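Local coordinates for protein DNMT2 (Spodoptera frugiperda, PDB 4H0N) that binds S-adenosyl-L-homocysteine and probably methylates cytosine 38 in the anticodon loop of tRNA(Asp) and also cytosine C5 in DNA, at residues P210-I222 / I268-L282. The protein carries 3 engineered substitutions. Residues are numbered along the deposited sequence; the frame is centred on the assembly and turned at random.
Sequences PEKMLRCAKVFDI and IGGEKFVELFKELKL
The carbonyl oxygen of Gly269 accepts a weak, bent hydrogen bond from Arg215 NE (2.5 Å, a length too short to be taken literally). Arg215 NH2 lies 3.0 Å from the same Gly269 O. A bend at chi3 (95°) turns the guanidinium back so that Gly269 CA sits over one of its faces. Gly269 has positive phi and precedes Gly270, the N-cap of helix 271-278; its N lies over one face of the Phe273 ring, and Phe277 CE2 over the opposite face. Leu214 O meets the edge of that ring in its plane, 3.3 Å from Phe273 CE2. The type I turn from Leu214 to Ala217 presents Ala217 CB to the Phe277 ring as a CH-pi contact, 3.6 Å from the centroid and nearly on the ring normal. Tyr260 of helix 253-262 packs edge-to-face with Phe277 and hydrogen-bonds Ala217 O. These helices and turns belong to the small domain of the C5-methyltransferase fold, far from the cofactor pocket in the Rossmann-like domain. Leu214 CD1 rests 3.9 Å from Lys278 CA, while its CD2 faces Leu282 CD1. Farther along, Ile222 CD1 approaches Leu282 CD2 to 3.6 Å, their side chains crossing at about a right angle. Nearer solvent, Glu211 CG lies 4.1 Å from Val274 CG1, and Glu211 OE2 lies beside Lys278 CD and CG, the charged ends not in contact.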
loop_
_atom_site.group_PDB
_atom_site.type_symbol
_atom_site.label_atom_id
_atom_site.label_comp_id
_atom_site.label_asym_id
_atom_site.label_seq_id
_atom_site.Cartn_x
_atom_site.Cartn_y
_atom_site.Cartn_z
ATOM N N PRO A 210 15.992 -18.005 6.710
ATOM C CA PRO A 210 16.165 -19.374 7.213
ATOM C C PRO A 210 16.587 -20.358 6.124
ATOM O O PRO A 210 16.420 -20.065 4.942
ATOM C CB PRO A 210 14.765 -19.739 7.722
ATOM C CG PRO A 210 14.058 -18.443 7.910
ATOM C CD PRO A 210 14.596 -17.553 6.832
ATOM N N GLU A 211 17.109 -21.514 6.532
ATOM C CA GLU A 211 17.631 -22.513 5.601
ATOM C C GLU A 211 16.586 -23.053 4.636
ATOM O O GLU A 211 16.846 -23.172 3.437
ATOM C CB GLU A 211 18.261 -23.675 6.364
ATOM C CG GLU A 211 19.467 -23.299 7.192
ATOM C CD GLU A 211 20.181 -24.513 7.751
ATOM O OE1 GLU A 211 19.594 -25.615 7.718
ATOM O OE2 GLU A 211 21.330 -24.361 8.218
ATOM N N LYS A 212 15.415 -23.395 5.164
ATOM C CA LYS A 212 14.324 -23.904 4.340
ATOM C C LYS A 212 14.048 -22.940 3.189
ATOM O O LYS A 212 13.843 -23.362 2.051
ATOM C CB LYS A 212 13.063 -24.129 5.184
ATOM C CG LYS A 212 12.943 -23.184 6.373
ATOM C CD LYS A 212 11.525 -22.638 6.511
ATOM C CE LYS A 212 11.524 -21.109 6.635
ATOM N NZ LYS A 212 10.185 -20.489 6.346
ATOM N N MET A 213 14.078 -21.645 3.498
ATOM C CA MET A 213 13.933 -20.587 2.503
ATOM C C MET A 213 15.104 -20.530 1.533
ATOM O O MET A 213 14.918 -20.312 0.337
ATOM C CB MET A 213 13.827 -19.239 3.199
ATOM C CG MET A 213 12.466 -18.952 3.760
ATOM S SD MET A 213 11.237 -19.068 2.453
ATOM C CE MET A 213 9.752 -19.059 3.426
ATOM N N LEU A 214 16.311 -20.717 2.064
ATOM C CA LEU A 214 17.527 -20.657 1.266
ATOM C C LEU A 214 17.559 -21.751 0.206
ATOM O O LEU A 214 18.373 -21.699 -0.715
ATOM C CB LEU A 214 18.765 -20.737 2.159
ATOM C CG LEU A 214 19.033 -19.540 3.071
ATOM C CD1 LEU A 214 20.312 -19.743 3.850
ATOM C CD2 LEU A 214 19.112 -18.266 2.262
ATOM N N ARG A 215 16.681 -22.743 0.335
ATOM C CA ARG A 215 16.529 -23.752 -0.709
ATOM C C ARG A 215 15.956 -23.125 -1.980
ATOM O O ARG A 215 16.238 -23.582 -3.086
ATOM C CB ARG A 215 15.641 -24.915 -0.247
ATOM C CG ARG A 215 16.244 -25.796 0.839
ATOM C CD ARG A 215 15.496 -27.125 0.976
ATOM N NE ARG A 215 16.120 -28.196 0.199
ATOM C CZ ARG A 215 15.518 -28.880 -0.770
ATOM N NH1 ARG A 215 14.260 -28.616 -1.094
ATOM N NH2 ARG A 215 16.173 -29.835 -1.417
ATOM N N CYS A 216 15.156 -22.073 -1.817
ATOM C CA CYS A 216 14.532 -21.398 -2.953
ATOM C C CYS A 216 15.349 -20.203 -3.440
ATOM O O CYS A 216 14.804 -19.272 -4.034
ATOM C CB CYS A 216 13.132 -20.911 -2.581
ATOM S SG CYS A 216 12.059 -22.134 -1.838
ATOM N N ALA A 217 16.653 -20.234 -3.190
ATOM C CA ALA A 217 17.524 -19.099 -3.486
ATOM C C ALA A 217 17.495 -18.647 -4.947
ATOM O O ALA A 217 17.788 -17.490 -5.243
ATOM C CB ALA A 217 18.953 -19.402 -3.053
ATOM N N LYS A 218 17.129 -19.546 -5.854
ATOM C CA LYS A 218 17.207 -19.249 -7.280
ATOM C C LYS A 218 16.255 -18.148 -7.744
ATOM O O LYS A 218 16.475 -17.537 -8.790
ATOM C CB LYS A 218 16.998 -20.515 -8.115
ATOM C CG LYS A 218 18.289 -21.154 -8.616
ATOM C CD LYS A 218 19.250 -20.099 -9.165
ATOM C CE LYS A 218 20.100 -20.644 -10.310
ATOM N NZ LYS A 218 21.447 -19.990 -10.386
ATOM N N VAL A 219 15.209 -17.885 -6.968
ATOM C CA VAL A 219 14.197 -16.915 -7.383
ATOM C C VAL A 219 14.122 -15.705 -6.462
ATOM O O VAL A 219 13.153 -14.947 -6.496
ATOM C CB VAL A 219 12.809 -17.557 -7.463
ATOM C CG1 VAL A 219 12.746 -18.547 -8.615
ATOM C CG2 VAL A 219 12.466 -18.232 -6.140
ATOM N N PHE A 220 15.142 -15.538 -5.632
ATOM C CA PHE A 220 15.246 -14.369 -4.777
ATOM C C PHE A 220 15.655 -13.175 -5.614
ATOM O O PHE A 220 16.435 -13.312 -6.554
ATOM C CB PHE A 220 16.300 -14.598 -3.696
ATOM C CG PHE A 220 15.795 -15.352 -2.503
ATOM C CD1 PHE A 220 14.499 -15.175 -2.051
ATOM C CD2 PHE A 220 16.620 -16.232 -1.825
ATOM C CE1 PHE A 220 14.034 -15.866 -0.944
ATOM C CE2 PHE A 220 16.160 -16.932 -0.721
ATOM C CZ PHE A 220 14.864 -16.751 -0.282
ATOM N N ASP A 221 15.117 -12.006 -5.284
ATOM C CA ASP A 221 15.670 -10.756 -5.790
ATOM C C ASP A 221 16.468 -10.106 -4.678
ATOM O O ASP A 221 15.920 -9.766 -3.633
ATOM C CB ASP A 221 14.587 -9.786 -6.252
ATOM C CG ASP A 221 15.169 -8.452 -6.700
ATOM O OD1 ASP A 221 14.708 -7.399 -6.211
ATOM O OD2 ASP A 221 16.100 -8.458 -7.534
ATOM N N ILE A 222 17.762 -9.929 -4.904
ATOM C CA ILE A 222 18.624 -9.404 -3.863
ATOM C C ILE A 222 18.858 -7.906 -4.003
ATOM O O ILE A 222 18.994 -7.386 -5.112
ATOM C CB ILE A 222 19.979 -10.129 -3.843
ATOM C CG1 ILE A 222 19.786 -11.616 -4.159
ATOM C CG2 ILE A 222 20.681 -9.910 -2.504
ATOM C CD1 ILE A 222 20.182 -12.549 -3.046
ATOM N N ILE A 268 20.270 -28.750 -6.418
ATOM C CA ILE A 268 19.428 -27.619 -6.068
ATOM C C ILE A 268 18.748 -27.833 -4.711
ATOM O O ILE A 268 18.267 -28.930 -4.403
ATOM C CB ILE A 268 18.394 -27.352 -7.191
ATOM C CG1 ILE A 268 17.557 -26.105 -6.896
ATOM C CG2 ILE A 268 17.532 -28.587 -7.448
ATOM C CD1 ILE A 268 18.344 -24.819 -7.005
ATOM N N GLY A 269 18.744 -26.785 -3.890
ATOM C CA GLY A 269 18.198 -26.860 -2.548
ATOM C C GLY A 269 18.961 -27.833 -1.667
ATOM O O GLY A 269 18.537 -28.136 -0.553
ATOM N N GLY A 270 20.096 -28.316 -2.168
ATOM C CA GLY A 270 20.877 -29.332 -1.487
ATOM C C GLY A 270 21.605 -28.838 -0.250
ATOM O O GLY A 270 21.608 -27.639 0.045
ATOM N N GLU A 271 22.228 -29.772 0.468
ATOM C CA GLU A 271 22.947 -29.468 1.704
ATOM C C GLU A 271 24.130 -28.548 1.434
ATOM O O GLU A 271 24.303 -27.527 2.104
ATOM C CB GLU A 271 23.443 -30.761 2.345
ATOM C CG GLU A 271 23.778 -30.645 3.823
ATOM C CD GLU A 271 22.587 -30.964 4.706
ATOM O OE1 GLU A 271 21.508 -31.264 4.153
ATOM O OE2 GLU A 271 22.730 -30.921 5.947
ATOM N N LYS A 272 24.938 -28.924 0.445
ATOM C CA LYS A 272 26.095 -28.141 0.026
ATOM C C LYS A 272 25.654 -26.839 -0.645
ATOM O O LYS A 272 26.345 -25.821 -0.580
ATOM C CB LYS A 272 26.957 -28.964 -0.933
ATOM C CG LYS A 272 28.251 -28.290 -1.342
ATOM C CD LYS A 272 29.458 -29.101 -0.904
ATOM C CE LYS A 272 30.741 -28.317 -1.112
ATOM N NZ LYS A 272 31.948 -29.183 -1.029
ATOM N N PHE A 273 24.499 -26.892 -1.297
ATOM C CA PHE A 273 23.883 -25.721 -1.910
ATOM C C PHE A 273 23.566 -24.670 -0.844
ATOM O O PHE A 273 23.838 -23.489 -1.038
ATOM C CB PHE A 273 22.618 -26.162 -2.655
ATOM C CG PHE A 273 21.812 -25.041 -3.251
ATOM C CD1 PHE A 273 21.989 -24.669 -4.574
ATOM C CD2 PHE A 273 20.835 -24.395 -2.503
ATOM C CE1 PHE A 273 21.228 -23.651 -5.132
ATOM C CE2 PHE A 273 20.074 -23.375 -3.053
ATOM C CZ PHE A 273 20.269 -23.007 -4.370
ATOM N N VAL A 274 23.009 -25.109 0.286
ATOM C CA VAL A 274 22.584 -24.205 1.364
ATOM C C VAL A 274 23.744 -23.588 2.158
ATOM O O VAL A 274 23.682 -22.411 2.525
ATOM C CB VAL A 274 21.571 -24.898 2.332
ATOM C CG1 VAL A 274 21.418 -24.129 3.638
ATOM C CG2 VAL A 274 20.215 -25.081 1.657
ATOM N N GLU A 275 24.795 -24.368 2.415
ATOM C CA GLU A 275 25.948 -23.860 3.161
ATOM C C GLU A 275 26.574 -22.645 2.474
ATOM O O GLU A 275 27.040 -21.719 3.141
ATOM C CB GLU A 275 27.005 -24.948 3.390
ATOM C CG GLU A 275 27.775 -25.371 2.140
ATOM C CD GLU A 275 29.237 -25.677 2.426
ATOM O OE1 GLU A 275 29.790 -25.092 3.380
ATOM O OE2 GLU A 275 29.834 -26.495 1.695
ATOM N N LEU A 276 26.569 -22.647 1.145
ATOM C CA LEU A 276 27.111 -21.526 0.391
ATOM C C LEU A 276 26.238 -20.282 0.549
ATOM O O LEU A 276 26.745 -19.167 0.662
ATOM C CB LEU A 276 27.262 -21.894 -1.084
ATOM C CG LEU A 276 28.179 -23.083 -1.372
ATOM C CD1 LEU A 276 28.379 -23.264 -2.867
ATOM C CD2 LEU A 276 29.511 -22.908 -0.661
ATOM N N PHE A 277 24.924 -20.476 0.563
ATOM C CA PHE A 277 23.993 -19.366 0.731
ATOM C C PHE A 277 23.862 -18.926 2.181
ATOM O O PHE A 277 23.484 -17.789 2.452
ATOM C CB PHE A 277 22.621 -19.724 0.162
ATOM C CG PHE A 277 22.574 -19.700 -1.330
ATOM C CD1 PHE A 277 22.517 -18.497 -2.010
ATOM C CD2 PHE A 277 22.604 -20.875 -2.057
ATOM C CE1 PHE A 277 22.484 -18.464 -3.388
ATOM C CE2 PHE A 277 22.572 -20.850 -3.432
ATOM C CZ PHE A 277 22.512 -19.641 -4.101
ATOM N N LYS A 278 24.164 -19.829 3.108
ATOM C CA LYS A 278 24.150 -19.499 4.526
ATOM C C LYS A 278 25.184 -18.418 4.840
ATOM O O LYS A 278 24.968 -17.580 5.719
ATOM C CB LYS A 278 24.418 -20.748 5.370
ATOM C CG LYS A 278 23.240 -21.222 6.209
ATOM C CD LYS A 278 23.487 -20.982 7.692
ATOM C CE LYS A 278 24.856 -21.503 8.104
ATOM N NZ LYS A 278 25.085 -21.460 9.577
ATOM N N GLU A 279 26.295 -18.427 4.105
ATOM C CA GLU A 279 27.404 -17.514 4.375
ATOM C C GLU A 279 27.327 -16.215 3.575
ATOM O O GLU A 279 28.287 -15.440 3.541
ATOM C CB GLU A 279 28.757 -18.211 4.168
ATOM C CG GLU A 279 29.023 -18.718 2.754
ATOM C CD GLU A 279 30.140 -19.754 2.702
ATOM O OE1 GLU A 279 30.012 -20.804 3.370
ATOM O OE2 GLU A 279 31.145 -19.526 1.994
ATOM N N LEU A 280 26.180 -15.982 2.943
ATOM C CA LEU A 280 25.907 -14.710 2.284
ATOM C C LEU A 280 25.231 -13.719 3.233
ATOM O O LEU A 280 25.061 -12.553 2.895
ATOM C CB LEU A 280 25.040 -14.917 1.035
ATOM C CG LEU A 280 25.786 -15.188 -0.273
ATOM C CD1 LEU A 280 24.824 -15.191 -1.456
ATOM C CD2 LEU A 280 26.893 -14.157 -0.466
ATOM N N LYS A 281 24.854 -14.201 4.414
ATOM C CA LYS A 281 24.098 -13.429 5.404
ATOM C C LYS A 281 22.850 -12.697 4.848
ATOM O O LYS A 281 22.501 -11.603 5.306
ATOM C CB LYS A 281 25.016 -12.504 6.237
ATOM C CG LYS A 281 25.378 -11.150 5.585
ATOM C CD LYS A 281 26.323 -10.315 6.461
ATOM C CE LYS A 281 27.521 -9.905 5.740
ATOM N NZ LYS A 281 28.615 -9.521 6.708
ATOM N N LEU A 282 22.174 -13.314 3.881
ATOM C CA LEU A 282 20.930 -12.758 3.359
ATOM C C LEU A 282 19.921 -12.618 4.485
ATOM O O LEU A 282 19.754 -13.526 5.289
ATOM C CB LEU A 282 20.351 -13.652 2.271
ATOM C CG LEU A 282 21.224 -13.808 1.031
ATOM C CD1 LEU A 282 20.635 -14.840 0.089
ATOM C CD2 LEU A 282 21.367 -12.471 0.340
#